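Local coordinates for putative uncharacterized protein (Ustilago maydis, PDB 4GNX) that binds single-stranded DNA through its OB-fold domains as a subunit of the fungal replication protein A complex, at residues 49-54 with 89-94; 118-123 with 135-140; 139-144 with 235-240; 163-168 with 185-190; 196-201 with 223-228. All coordinates share one frame; numbering follows the deposited sequence.

How the interactions relate
Interaction 1 belongs to the first OB fold and interactions 2 to 5 to the second. Interaction 2 brings the connecting chain onto the second fold; its centre is about 21 Å from that of interaction 1, with nearest atoms about 5 Å apart. Interactions 2 and 3 share I139 and G140 of strand 135-152. Strands 159-168 and 198-207 both pair with that strand, which ties interactions 4 and 5 to it. Interactions 3 and 5 have centres about 10 Å apart. The bound DNA is nearest to interactions 1 and 4, with nearest atoms about 4 and 5 Å away; for interactions 2, 5 and 3 this is about 9, 12 and 14 Å.

Interaction 1: residues 49-54 with 89-94; sequences SGEIKA and SNLQNE
N93 ND2 gives the one hydrogen bond between these segments, to the backbone O of E51 at 3.1 Å. N93 ND2 lies in the plane of the E51 carbonyl, the oxygen lies 16° out of the N93 amide plane, and the angle at the hydrogen is 153°. N93 CG is anti to its backbone N, which sends the amide across to strand 51-54. The same ND2 lies 3.6 Å from I52 CD1. L91 is the main apolar contact. Its CD1 sits on the peptide between I52 and K53, 3.6 Å from I52 C and equally near K53 N. Its CD2 meets the E51 side chain at about a right angle and lies 3.9 Å from E51 OE2. Segment 89-94 belongs to the loop before strand 95-99 of an OB fold, and its place is consistent with the L45 loop of this fold. K53 is fully extended and passes S89, with CD 4.1 Å from S89 OG. Its NZ bonds to the backbone O of F88, and the side chain packs on a thymine base of the bound DNA. The second shell sets these groups. S89 OG accepts from the N of L91 and makes an ST turn. N93 OD1 takes the backbone N of Y95, so both ends of the amide are held. Before the strand, D47 OD1 bonds to S49 OG and to the backbone N of G50.

Interaction 2: residues 118-123 with 135-140; sequences KYEFVR and QCDVIG. Unlike the reference sequence in segment 135-140: Q135 (reference Thr).
Segment 118-123 is the connecting chain that leads into the second OB fold, and it crosses strand 135-140, part of that fold's first strand. D137 collects most of the polar contacts. Its OD2 accepts the backbone N of E120 at 3.0 Å, through the anti lone pair and nearly straight (165°). The same oxygen forms a salt bridge with K202 NZ, and OD1 takes the backbone N of G203, so both carboxylate oxygens of this buried side chain have partners. E120 OE1 comes within 4.4 Å of D137 OD2. The charge of K202 probably eases this closeness of two acids. The backbone O of D137 receives the N of V122 at 2.8 Å, close to the C=O axis. R123 turns its polar end to Q170, with a weak, long ion pair to D169. The F121 ring is covered on opposite faces. I139 CB makes a CH-pi contact on one, 3.8 Å from the ring centroid. Y119 CB lies over the other, offset toward the rim. V122 reaches C136 SG with CG2, and V138 CG2 meets the backbone O of V122. D137 O lies in plane at the edge of the F121 ring, 3.4 Å from F121 CA.

Interaction 3: residues 139-144 with 235-240; sequences IGILDS and RGWYDN
Strand 139-144 and helix 235-240 run roughly the same way, with axes 38° apart and 9.4 Å at closest approach. The backbones come nearest at I141 and Y238, whose CA atoms are 7.6 Å apart. This is helix-on-sheet packing at the second OB fold: helix 229-242 follows the last strand of the fold and lies against strand 135-152. L142 faces the other way, onto L165 and L199. I141 carries the contact. Its CB points at the helix, and its two branches part there. CG2, anti to the backbone N, stands over the centre of the Y238 ring in a CH-pi contact, 4.0 Å from the centroid and almost on the ring normal. CG1 turns to the edge of the W237 ring and lies 3.8 Å from CZ3. CD1 goes on to Y238 CB at the same separation. Y238 CG is anti to its backbone N, and with chi2 at 78° one ring face is turned to I141 CG2. W237 also packs on V168 of the neighbouring strand. One turn back, R235 grips D239 side-on, with NE to OD2 at 2.7 Å and NH2 to OD1 at 3.0 Å. Both acceptors use their syn lone pairs and lie in the guanidinium plane. The same R235 NH2 also bonds to the backbone O of K196, and I141 CD1 lies 4.2 Å from that nitrogen.

Interaction 4: residues 163-168 with 185-190; sequences RELTLV and ETFPTN
R163 NE is the best-held polar atom of this buried contact, with one hydrogen bond, to the backbone O of G146. NH1 adds two weak ones, to the carbonyls of A184 and E185. The bond from R163 NH1 to E185 O is 3.5 Å long and bent to 136°, with the oxygen near the guanidinium plane at its edge. Three backbone carbonyls thus surround the group. Two of them lie at the C-terminal end of helix 181-185, where the helix dipole would probably favour a positive charge. The R163 chain runs straight through chi1 and chi2, then bends at chi3 (-86°). The straight part sets CD 4.0 Å from F187 CD2; the bend brings NH1 to 3.8 Å from P188 CD. The guanidinium and the F187 ring are 28° apart in plane. L165 meets the same ring tip to tip: its CD2 is 3.4 Å from F187 CE2. Y145 makes an edge-to-face contact with F187, and L179 and M222 also pack on it. F187 thus enters the apolar core from the turn after the helix. This packing is in keeping with the OB fold, where a helix between the third and fourth strands closes one end of the barrel.

Interaction 5: residues 196-201 with 223-228; sequences KPVLAF and LINPDI
L199 points into the core from strand 198-201. CB lies 4.0 Å from the backbone O of L223. CG is anti to the carbonyl carbon, and from it the two methyl groups part. CD1 packs on L165 of strand 159-168. CD2 goes to the partner strand, 3.7 Å from I224 CG1 and equally near L223 O. The L199 and I224 side chains lie side by side and point the same way, as fits an antiparallel non-hydrogen-bonded pair. On the other face, A200 CB meets L223 CB, and P226 CG at 4.1 Å. A200 and L223 are the hydrogen-bonded pair. A200 N to L223 O is 3.1 Å, and L223 N to A200 O is 3.0 Å. Beyond I224 the strand ends, but N225 carries the pairing on. Its backbone N donates to V198 O at 2.8 Å. Its OD1 accepts V198 N at 2.7 Å, with the donor 36° above the side-chain carbonyl plane. The side-chain oxygen thus takes the place that the backbone O of N225 itself would hold in a continued antiparallel pairing. N225 has backbone angles of the left-handed helical region, where the chain leaves the sheet. Its ND2 rests 3.4 Å from P197 CB, and I224 CG2 reaches the same carbon. On the other side of strand 198-207 runs strand 135-152, with backbone bonds from L199 to G140. The contact is a short antiparallel pairing at the end of the second OB fold, where strand 220-224 closes on strand 198-207 before helix 229-242.

Interaction 1: residues 49-54 with 89-94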
# COMPACT_ATOMS: atom_id res chain seq x y z
N SER C 49 25.66 1.01 -19.27
CA SER C 49 24.63 0.01 -19.51
C SER C 49 23.56 -0.01 -18.43
O SER C 49 22.42 -0.38 -18.70
CB SER C 49 25.24 -1.38 -19.70
OG SER C 49 25.97 -1.79 -18.57
N GLY C 50 23.92 0.41 -17.21
CA GLY C 50 22.95 0.41 -16.13
C GLY C 50 23.52 0.32 -14.74
O GLY C 50 24.70 0.61 -14.51
N GLU C 51 22.67 -0.10 -13.81
CA GLU C 51 23.01 -0.11 -12.40
C GLU C 51 22.99 -1.52 -11.81
O GLU C 51 22.26 -2.40 -12.30
CB GLU C 51 22.07 0.81 -11.62
CG GLU C 51 22.25 2.28 -11.95
CD GLU C 51 21.19 3.19 -11.32
OE1 GLU C 51 20.09 3.34 -11.92
OE2 GLU C 51 21.45 3.76 -10.23
N ILE C 52 23.79 -1.75 -10.77
CA ILE C 52 23.70 -3.00 -10.04
C ILE C 52 24.12 -2.79 -8.59
O ILE C 52 24.98 -1.95 -8.30
CB ILE C 52 24.52 -4.14 -10.70
CG1 ILE C 52 24.24 -5.48 -10.01
CG2 ILE C 52 26.02 -3.83 -10.68
CD1 ILE C 52 24.24 -6.68 -10.92
N LYS C 53 23.50 -3.58 -7.71
CA LYS C 53 23.86 -3.64 -6.31
C LYS C 53 24.93 -4.70 -6.05
O LYS C 53 24.85 -5.84 -6.54
CB LYS C 53 22.64 -3.97 -5.48
CG LYS C 53 22.89 -3.84 -4.00
CD LYS C 53 21.65 -4.20 -3.20
CE LYS C 53 21.98 -4.18 -1.71
NZ LYS C 53 20.77 -4.16 -0.86
N ALA C 54 25.91 -4.33 -5.24
CA ALA C 54 26.87 -5.30 -4.74
C ALA C 54 26.92 -5.27 -3.20
O ALA C 54 26.81 -4.21 -2.59
CB ALA C 54 28.22 -5.00 -5.33
N SER C 89 16.27 -3.11 -1.82
CA SER C 89 16.91 -2.37 -2.90
C SER C 89 15.93 -1.51 -3.68
O SER C 89 14.75 -1.85 -3.81
CB SER C 89 17.64 -3.32 -3.85
OG SER C 89 18.29 -2.61 -4.90
N ASN C 90 16.44 -0.40 -4.18
CA ASN C 90 15.64 0.50 -4.99
C ASN C 90 15.73 0.18 -6.49
O ASN C 90 14.82 0.52 -7.26
CB ASN C 90 16.08 1.93 -4.71
CG ASN C 90 17.59 2.10 -4.80
OD1 ASN C 90 18.36 1.13 -4.69
ND2 ASN C 90 18.03 3.33 -5.01
N LEU C 91 16.80 -0.49 -6.88
CA LEU C 91 17.05 -0.87 -8.27
C LEU C 91 16.07 -1.92 -8.84
O LEU C 91 15.52 -2.72 -8.10
CB LEU C 91 18.48 -1.38 -8.41
CG LEU C 91 19.62 -0.48 -7.89
CD1 LEU C 91 21.01 -1.08 -8.13
CD2 LEU C 91 19.53 0.92 -8.47
N GLN C 92 15.87 -1.91 -10.16
CA GLN C 92 14.99 -2.91 -10.81
C GLN C 92 15.71 -4.19 -11.25
O GLN C 92 15.07 -5.15 -11.65
CB GLN C 92 14.28 -2.32 -12.04
CG GLN C 92 13.39 -1.13 -11.78
CD GLN C 92 12.09 -1.52 -11.12
OE1 GLN C 92 12.09 -2.12 -10.04
NE2 GLN C 92 10.97 -1.15 -11.75
N ASN C 93 17.04 -4.20 -11.19
CA ASN C 93 17.82 -5.31 -11.71
C ASN C 93 17.41 -6.66 -11.16
O ASN C 93 17.25 -6.85 -9.96
CB ASN C 93 19.31 -5.08 -11.46
CG ASN C 93 20.19 -5.87 -12.42
OD1 ASN C 93 19.84 -6.95 -12.92
ND2 ASN C 93 21.39 -5.32 -12.66
N GLU C 94 17.24 -7.59 -12.07
CA GLU C 94 17.05 -9.01 -11.80
C GLU C 94 18.22 -9.63 -11.00
O GLU C 94 18.01 -10.51 -10.16
CB GLU C 94 16.94 -9.70 -13.15
CG GLU C 94 16.55 -11.17 -13.14
CD GLU C 94 16.85 -11.85 -14.46
OE1 GLU C 94 16.23 -12.90 -14.74
OE2 GLU C 94 17.72 -11.33 -15.22

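Interaction 2: residues 118-123 with 135-140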
# COMPACT_ATOMS: atom_id res chain seq x y z
N LYS C 118 23.60 12.06 -12.51
CA LYS C 118 22.83 13.20 -12.97
C LYS C 118 21.82 13.64 -11.95
O LYS C 118 21.31 12.85 -11.18
CB LYS C 118 22.09 12.87 -14.26
CG LYS C 118 22.96 13.03 -15.49
CD LYS C 118 22.12 13.07 -16.75
CE LYS C 118 22.86 13.80 -17.86
NZ LYS C 118 21.95 14.24 -18.96
N TYR C 119 21.49 14.91 -12.00
CA TYR C 119 20.62 15.44 -11.00
C TYR C 119 19.42 16.08 -11.65
O TYR C 119 19.54 16.78 -12.65
CB TYR C 119 21.39 16.44 -10.14
CG TYR C 119 22.40 15.79 -9.19
CD1 TYR C 119 23.69 15.47 -9.62
CD2 TYR C 119 22.05 15.51 -7.87
CE1 TYR C 119 24.61 14.88 -8.75
CE2 TYR C 119 22.95 14.93 -7.00
CZ TYR C 119 24.23 14.61 -7.44
OH TYR C 119 25.12 14.03 -6.56
N GLU C 120 18.25 15.79 -11.09
CA GLU C 120 17.03 16.49 -11.47
C GLU C 120 16.52 17.24 -10.26
O GLU C 120 15.72 16.74 -9.46
CB GLU C 120 15.98 15.52 -12.02
CG GLU C 120 16.13 15.20 -13.51
CD GLU C 120 16.95 13.95 -13.79
OE1 GLU C 120 17.92 13.66 -13.05
OE2 GLU C 120 16.64 13.25 -14.79
N PHE C 121 17.02 18.46 -10.12
CA PHE C 121 16.79 19.23 -8.91
C PHE C 121 15.41 19.84 -8.82
O PHE C 121 14.87 20.38 -9.78
CB PHE C 121 17.84 20.32 -8.76
CG PHE C 121 19.16 19.82 -8.31
CD1 PHE C 121 19.27 19.03 -7.18
CD2 PHE C 121 20.31 20.13 -9.01
CE1 PHE C 121 20.50 18.56 -6.75
CE2 PHE C 121 21.55 19.67 -8.59
CZ PHE C 121 21.64 18.89 -7.46
N VAL C 122 14.86 19.75 -7.62
CA VAL C 122 13.61 20.40 -7.28
C VAL C 122 13.97 21.54 -6.32
O VAL C 122 14.62 21.31 -5.29
CB VAL C 122 12.65 19.41 -6.59
CG1 VAL C 122 11.34 20.09 -6.20
CG2 VAL C 122 12.39 18.20 -7.48
N ARG C 123 13.58 22.76 -6.69
CA ARG C 123 13.79 23.92 -5.82
C ARG C 123 12.92 23.76 -4.58
O ARG C 123 11.81 23.25 -4.67
CB ARG C 123 13.47 25.23 -6.53
CG ARG C 123 13.98 25.32 -7.97
CD ARG C 123 14.75 26.61 -8.26
NE ARG C 123 15.96 26.73 -7.44
CZ ARG C 123 17.04 25.96 -7.55
NH1 ARG C 123 17.10 24.98 -8.46
NH2 ARG C 123 18.08 26.16 -6.74
N GLN C 135 11.02 9.71 -4.22
CA GLN C 135 12.41 10.07 -4.49
C GLN C 135 12.46 11.42 -5.16
O GLN C 135 11.63 11.72 -6.01
CB GLN C 135 13.07 9.05 -5.43
CG GLN C 135 12.61 7.61 -5.26
CD GLN C 135 13.02 7.02 -3.93
OE1 GLN C 135 13.15 7.74 -2.92
NE2 GLN C 135 13.24 5.70 -3.90
N CYS C 136 13.47 12.21 -4.79
CA CYS C 136 13.61 13.57 -5.29
C CYS C 136 15.05 14.06 -5.12
O CYS C 136 15.77 13.57 -4.26
CB CYS C 136 12.57 14.47 -4.60
SG CYS C 136 13.14 16.03 -3.90
N ASP C 137 15.47 15.01 -5.97
CA ASP C 137 16.80 15.60 -5.87
C ASP C 137 16.74 17.05 -5.41
O ASP C 137 15.95 17.83 -5.94
CB ASP C 137 17.51 15.55 -7.21
CG ASP C 137 17.96 14.15 -7.58
OD1 ASP C 137 17.83 13.24 -6.73
OD2 ASP C 137 18.44 13.97 -8.72
N VAL C 138 17.58 17.42 -4.45
CA VAL C 138 17.57 18.78 -3.89
C VAL C 138 18.98 19.33 -3.68
O VAL C 138 19.84 18.64 -3.14
CB VAL C 138 16.80 18.84 -2.54
CG1 VAL C 138 17.16 20.08 -1.74
CG2 VAL C 138 15.30 18.78 -2.77
N ILE C 139 19.19 20.57 -4.11
CA ILE C 139 20.39 21.35 -3.76
C ILE C 139 20.03 22.65 -3.01
O ILE C 139 18.96 23.23 -3.22
CB ILE C 139 21.26 21.65 -5.01
CG1 ILE C 139 22.66 22.12 -4.59
CG2 ILE C 139 20.55 22.62 -5.95
CD1 ILE C 139 23.68 22.13 -5.71
N GLY C 140 20.93 23.10 -2.14
CA GLY C 140 20.73 24.33 -1.38
C GLY C 140 21.84 24.60 -0.38
O GLY C 140 22.72 23.76 -0.17

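Interaction 3: residues 139-144 with 235-240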
# COMPACT_ATOMS: atom_id res chain seq x y z
N ILE C 139 19.19 20.57 -4.11
CA ILE C 139 20.39 21.35 -3.76
C ILE C 139 20.03 22.65 -3.01
O ILE C 139 18.96 23.23 -3.22
CB ILE C 139 21.26 21.65 -5.01
CG1 ILE C 139 22.66 22.12 -4.59
CG2 ILE C 139 20.55 22.62 -5.95
CD1 ILE C 139 23.68 22.13 -5.71
N GLY C 140 20.93 23.10 -2.14
CA GLY C 140 20.73 24.33 -1.38
C GLY C 140 21.84 24.60 -0.38
O GLY C 140 22.72 23.76 -0.17
N ILE C 141 21.79 25.78 0.22
CA ILE C 141 22.75 26.16 1.25
C ILE C 141 22.31 25.55 2.56
O ILE C 141 21.13 25.60 2.91
CB ILE C 141 22.86 27.70 1.42
CG1 ILE C 141 23.23 28.39 0.09
CG2 ILE C 141 23.83 28.07 2.53
CD1 ILE C 141 24.69 28.33 -0.32
N LEU C 142 23.26 24.94 3.28
CA LEU C 142 23.06 24.55 4.67
C LEU C 142 23.08 25.79 5.55
O LEU C 142 24.06 26.55 5.54
CB LEU C 142 24.15 23.58 5.13
CG LEU C 142 24.20 23.27 6.64
CD1 LEU C 142 23.09 22.31 7.04
CD2 LEU C 142 25.56 22.72 7.05
N ASP C 143 22.01 26.00 6.30
CA ASP C 143 21.92 27.14 7.19
C ASP C 143 22.51 26.79 8.57
O ASP C 143 23.41 27.47 9.07
CB ASP C 143 20.46 27.59 7.32
CG ASP C 143 20.27 28.68 8.34
OD1 ASP C 143 20.68 29.83 8.06
OD2 ASP C 143 19.72 28.38 9.42
N SER C 144 21.99 25.72 9.15
CA SER C 144 22.41 25.21 10.44
C SER C 144 22.02 23.74 10.51
O SER C 144 21.35 23.21 9.60
CB SER C 144 21.72 25.98 11.57
OG SER C 144 20.31 25.89 11.46
N ARG C 235 26.31 29.62 -3.96
CA ARG C 235 27.46 30.24 -3.32
C ARG C 235 27.47 31.75 -3.61
O ARG C 235 27.49 32.56 -2.69
CB ARG C 235 28.76 29.58 -3.77
CG ARG C 235 30.04 30.28 -3.32
CD ARG C 235 30.54 29.80 -1.97
NE ARG C 235 29.74 30.31 -0.86
CZ ARG C 235 29.03 29.55 -0.04
NH1 ARG C 235 29.01 28.23 -0.18
NH2 ARG C 235 28.33 30.11 0.94
N GLY C 236 27.44 32.09 -4.90
CA GLY C 236 27.40 33.49 -5.33
C GLY C 236 26.19 34.22 -4.77
O GLY C 236 26.31 35.33 -4.25
N TRP C 237 25.03 33.58 -4.88
CA TRP C 237 23.78 34.17 -4.42
C TRP C 237 23.76 34.41 -2.94
O TRP C 237 23.48 35.53 -2.50
CB TRP C 237 22.59 33.30 -4.83
CG TRP C 237 21.39 33.46 -3.94
CD1 TRP C 237 20.48 34.51 -3.93
CD2 TRP C 237 20.95 32.56 -2.88
NE1 TRP C 237 19.52 34.32 -2.97
CE2 TRP C 237 19.74 33.17 -2.30
CE3 TRP C 237 21.40 31.35 -2.37
CZ2 TRP C 237 19.04 32.58 -1.27
CZ3 TRP C 237 20.68 30.76 -1.32
CH2 TRP C 237 19.53 31.36 -0.79
N TYR C 238 24.04 33.36 -2.17
CA TYR C 238 23.95 33.45 -0.72
C TYR C 238 24.91 34.50 -0.15
O TYR C 238 24.54 35.25 0.76
CB TYR C 238 24.21 32.09 -0.08
CG TYR C 238 23.92 32.06 1.40
CD1 TYR C 238 22.61 31.97 1.88
CD2 TYR C 238 24.96 32.11 2.34
CE1 TYR C 238 22.34 31.94 3.24
CE2 TYR C 238 24.69 32.09 3.70
CZ TYR C 238 23.39 32.00 4.14
OH TYR C 238 23.11 31.97 5.49
N ASP C 239 26.12 34.56 -0.69
CA ASP C 239 27.17 35.45 -0.17
C ASP C 239 26.91 36.94 -0.46
O ASP C 239 27.59 37.81 0.10
CB ASP C 239 28.55 35.03 -0.70
CG ASP C 239 28.96 33.63 -0.25
OD1 ASP C 239 28.49 33.15 0.80
OD2 ASP C 239 29.78 33.00 -0.96
N ASN C 240 25.93 37.21 -1.31
CA ASN C 240 25.66 38.57 -1.79
C ASN C 240 24.38 39.22 -1.26
O ASN C 240 24.29 40.45 -1.17
CB ASN C 240 25.70 38.62 -3.32
CG ASN C 240 27.12 38.70 -3.85
OD1 ASN C 240 27.71 39.78 -3.92
ND2 ASN C 240 27.67 37.56 -4.25

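Interaction 4: residues 163-168 with 185-190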
# COMPACT_ATOMS: atom_id res chain seq x y z
N ARG C 163 19.94 13.23 12.86
CA ARG C 163 20.25 14.66 12.91
C ARG C 163 19.52 15.45 11.82
O ARG C 163 19.22 14.92 10.76
CB ARG C 163 21.76 14.92 12.86
CG ARG C 163 22.14 16.38 12.66
CD ARG C 163 23.63 16.62 12.71
NE ARG C 163 24.07 16.81 14.09
CZ ARG C 163 24.99 16.08 14.69
NH1 ARG C 163 25.60 15.10 14.03
NH2 ARG C 163 25.31 16.33 15.96
N GLU C 164 19.23 16.72 12.11
CA GLU C 164 18.45 17.56 11.21
C GLU C 164 19.22 18.76 10.69
O GLU C 164 19.88 19.46 11.46
CB GLU C 164 17.16 18.02 11.89
CG GLU C 164 16.13 16.91 11.94
CD GLU C 164 14.72 17.41 12.14
OE1 GLU C 164 14.52 18.64 12.21
OE2 GLU C 164 13.81 16.56 12.23
N LEU C 165 19.11 18.99 9.39
CA LEU C 165 19.73 20.13 8.73
C LEU C 165 18.66 21.05 8.19
O LEU C 165 17.59 20.59 7.80
CB LEU C 165 20.59 19.67 7.53
CG LEU C 165 21.30 18.32 7.49
CD1 LEU C 165 21.93 18.13 6.12
CD2 LEU C 165 22.34 18.17 8.58
N THR C 166 18.95 22.35 8.17
CA THR C 166 18.05 23.32 7.55
C THR C 166 18.66 23.76 6.21
O THR C 166 19.79 24.26 6.17
CB THR C 166 17.80 24.54 8.47
OG1 THR C 166 17.46 24.10 9.78
CG2 THR C 166 16.67 25.41 7.93
N LEU C 167 17.90 23.56 5.14
CA LEU C 167 18.36 23.89 3.79
C LEU C 167 17.55 25.03 3.24
O LEU C 167 16.37 25.14 3.55
CB LEU C 167 18.24 22.69 2.86
CG LEU C 167 19.00 21.46 3.32
CD1 LEU C 167 18.54 20.27 2.50
CD2 LEU C 167 20.50 21.66 3.20
N VAL C 168 18.20 25.86 2.42
CA VAL C 168 17.61 27.11 1.92
C VAL C 168 18.01 27.31 0.45
O VAL C 168 19.13 26.99 0.05
CB VAL C 168 18.10 28.30 2.77
CG1 VAL C 168 17.97 29.61 2.02
CG2 VAL C 168 17.34 28.38 4.09
N GLU C 185 26.04 11.03 12.84
CA GLU C 185 27.10 11.26 13.82
C GLU C 185 28.25 12.09 13.27
O GLU C 185 28.50 13.20 13.74
CB GLU C 185 27.65 9.93 14.35
CG GLU C 185 26.58 8.99 14.87
CD GLU C 185 27.15 7.66 15.32
OE1 GLU C 185 28.27 7.66 15.88
OE2 GLU C 185 26.49 6.62 15.10
N THR C 186 28.91 11.56 12.25
CA THR C 186 30.15 12.10 11.72
C THR C 186 29.98 13.43 10.99
O THR C 186 30.93 13.93 10.39
CB THR C 186 30.82 11.11 10.75
OG1 THR C 186 29.88 10.70 9.75
CG2 THR C 186 31.34 9.88 11.50
N PHE C 187 28.78 14.00 11.05
CA PHE C 187 28.47 15.14 10.21
C PHE C 187 29.39 16.35 10.37
O PHE C 187 29.87 16.89 9.37
CB PHE C 187 27.00 15.57 10.33
CG PHE C 187 26.61 16.64 9.35
CD1 PHE C 187 26.80 16.45 7.98
CD2 PHE C 187 26.06 17.83 9.79
CE1 PHE C 187 26.44 17.44 7.08
CE2 PHE C 187 25.70 18.83 8.89
CZ PHE C 187 25.88 18.63 7.53
N PRO C 188 29.64 16.79 11.62
CA PRO C 188 30.55 17.93 11.78
C PRO C 188 32.04 17.63 11.51
O PRO C 188 32.82 18.57 11.38
CB PRO C 188 30.31 18.40 13.22
CG PRO C 188 29.59 17.29 13.91
CD PRO C 188 28.91 16.47 12.87
N THR C 189 32.41 16.36 11.42
CA THR C 189 33.73 15.92 10.92
C THR C 189 34.11 16.56 9.57
O THR C 189 35.25 16.97 9.37
CB THR C 189 33.77 14.38 10.76
OG1 THR C 189 33.85 13.76 12.05
CG2 THR C 189 34.95 13.91 9.88
N ASN C 190 33.13 16.62 8.67
CA ASN C 190 33.34 17.09 7.30
C ASN C 190 33.79 18.54 7.26
O ASN C 190 33.33 19.37 8.05
CB ASN C 190 32.06 16.92 6.49
CG ASN C 190 31.39 15.58 6.74
OD1 ASN C 190 32.03 14.53 6.65
ND2 ASN C 190 30.10 15.61 7.07

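Interaction 5: residues 196-201 with 223-228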
# COMPACT_ATOMS: atom_id res chain seq x y z
N LYS C 196 28.59 27.79 6.00
CA LYS C 196 27.49 27.83 5.01
C LYS C 196 27.75 27.12 3.67
O LYS C 196 27.66 27.74 2.61
CB LYS C 196 27.08 29.29 4.77
CG LYS C 196 25.75 29.67 5.40
CD LYS C 196 25.80 29.87 6.90
CE LYS C 196 24.39 30.05 7.42
NZ LYS C 196 24.30 30.12 8.90
N PRO C 197 28.03 25.81 3.72
CA PRO C 197 28.39 25.13 2.48
C PRO C 197 27.17 24.91 1.59
O PRO C 197 26.03 25.10 2.04
CB PRO C 197 28.92 23.79 2.98
CG PRO C 197 28.11 23.51 4.21
CD PRO C 197 27.84 24.85 4.83
N VAL C 198 27.40 24.54 0.34
CA VAL C 198 26.32 24.02 -0.49
C VAL C 198 26.29 22.52 -0.31
O VAL C 198 27.34 21.86 -0.32
CB VAL C 198 26.50 24.38 -1.98
CG1 VAL C 198 25.30 23.89 -2.78
CG2 VAL C 198 26.67 25.89 -2.15
N LEU C 199 25.09 21.98 -0.12
CA LEU C 199 24.90 20.53 -0.06
C LEU C 199 23.97 20.07 -1.17
O LEU C 199 22.92 20.68 -1.42
CB LEU C 199 24.31 20.12 1.28
CG LEU C 199 25.12 20.47 2.52
CD1 LEU C 199 24.42 19.92 3.76
CD2 LEU C 199 26.55 19.96 2.42
N ALA C 200 24.37 18.98 -1.83
CA ALA C 200 23.64 18.43 -2.97
C ALA C 200 23.14 17.02 -2.67
O ALA C 200 23.92 16.14 -2.31
CB ALA C 200 24.52 18.44 -4.21
N PHE C 201 21.84 16.81 -2.82
CA PHE C 201 21.24 15.53 -2.47
C PHE C 201 20.66 14.77 -3.65
O PHE C 201 19.90 15.33 -4.45
CB PHE C 201 20.17 15.75 -1.41
CG PHE C 201 20.72 16.15 -0.07
CD1 PHE C 201 20.98 17.48 0.22
CD2 PHE C 201 20.99 15.19 0.90
CE1 PHE C 201 21.49 17.86 1.45
CE2 PHE C 201 21.50 15.56 2.13
CZ PHE C 201 21.76 16.90 2.41
N LEU C 223 26.68 15.62 -1.21
CA LEU C 223 28.00 16.15 -1.51
C LEU C 223 28.16 17.50 -0.85
O LEU C 223 27.21 18.28 -0.76
CB LEU C 223 28.18 16.30 -3.01
CG LEU C 223 28.54 15.04 -3.80
CD1 LEU C 223 27.87 15.09 -5.16
CD2 LEU C 223 30.06 14.90 -3.92
N ILE C 224 29.38 17.77 -0.38
CA ILE C 224 29.65 19.04 0.28
C ILE C 224 30.48 19.95 -0.62
O ILE C 224 31.67 19.71 -0.84
CB ILE C 224 30.34 18.81 1.64
CG1 ILE C 224 29.52 17.79 2.47
CG2 ILE C 224 30.51 20.13 2.38
CD1 ILE C 224 30.33 16.97 3.46
N ASN C 225 29.82 20.98 -1.15
CA ASN C 225 30.45 21.92 -2.09
C ASN C 225 31.02 21.23 -3.33
O ASN C 225 32.23 21.25 -3.56
CB ASN C 225 31.53 22.75 -1.38
CG ASN C 225 31.00 23.45 -0.14
OD1 ASN C 225 30.07 24.25 -0.21
ND2 ASN C 225 31.60 23.15 1.01
N PRO C 226 30.15 20.59 -4.12
CA PRO C 226 30.59 19.95 -5.35
C PRO C 226 30.90 20.99 -6.42
O PRO C 226 30.31 22.07 -6.42
CB PRO C 226 29.37 19.13 -5.78
CG PRO C 226 28.21 19.89 -5.22
CD PRO C 226 28.68 20.51 -3.94
N ASP C 227 31.82 20.67 -7.32
CA ASP C 227 32.19 21.60 -8.36
C ASP C 227 31.18 21.52 -9.51
O ASP C 227 31.47 21.01 -10.59
CB ASP C 227 33.62 21.34 -8.84
CG ASP C 227 34.44 22.62 -8.96
OD1 ASP C 227 34.65 23.29 -7.92
OD2 ASP C 227 34.88 22.95 -10.08
N ILE C 228 29.98 22.04 -9.23
CA ILE C 228 28.86 21.97 -10.17
C ILE C 228 28.18 23.34 -10.31
O ILE C 228 27.98 24.04 -9.32
CB ILE C 228 27.90 20.83 -9.77
CG1 ILE C 228 28.03 19.67 -10.77
CG2 ILE C 228 26.45 21.30 -9.66
CD1 ILE C 228 27.95 18.29 -10.16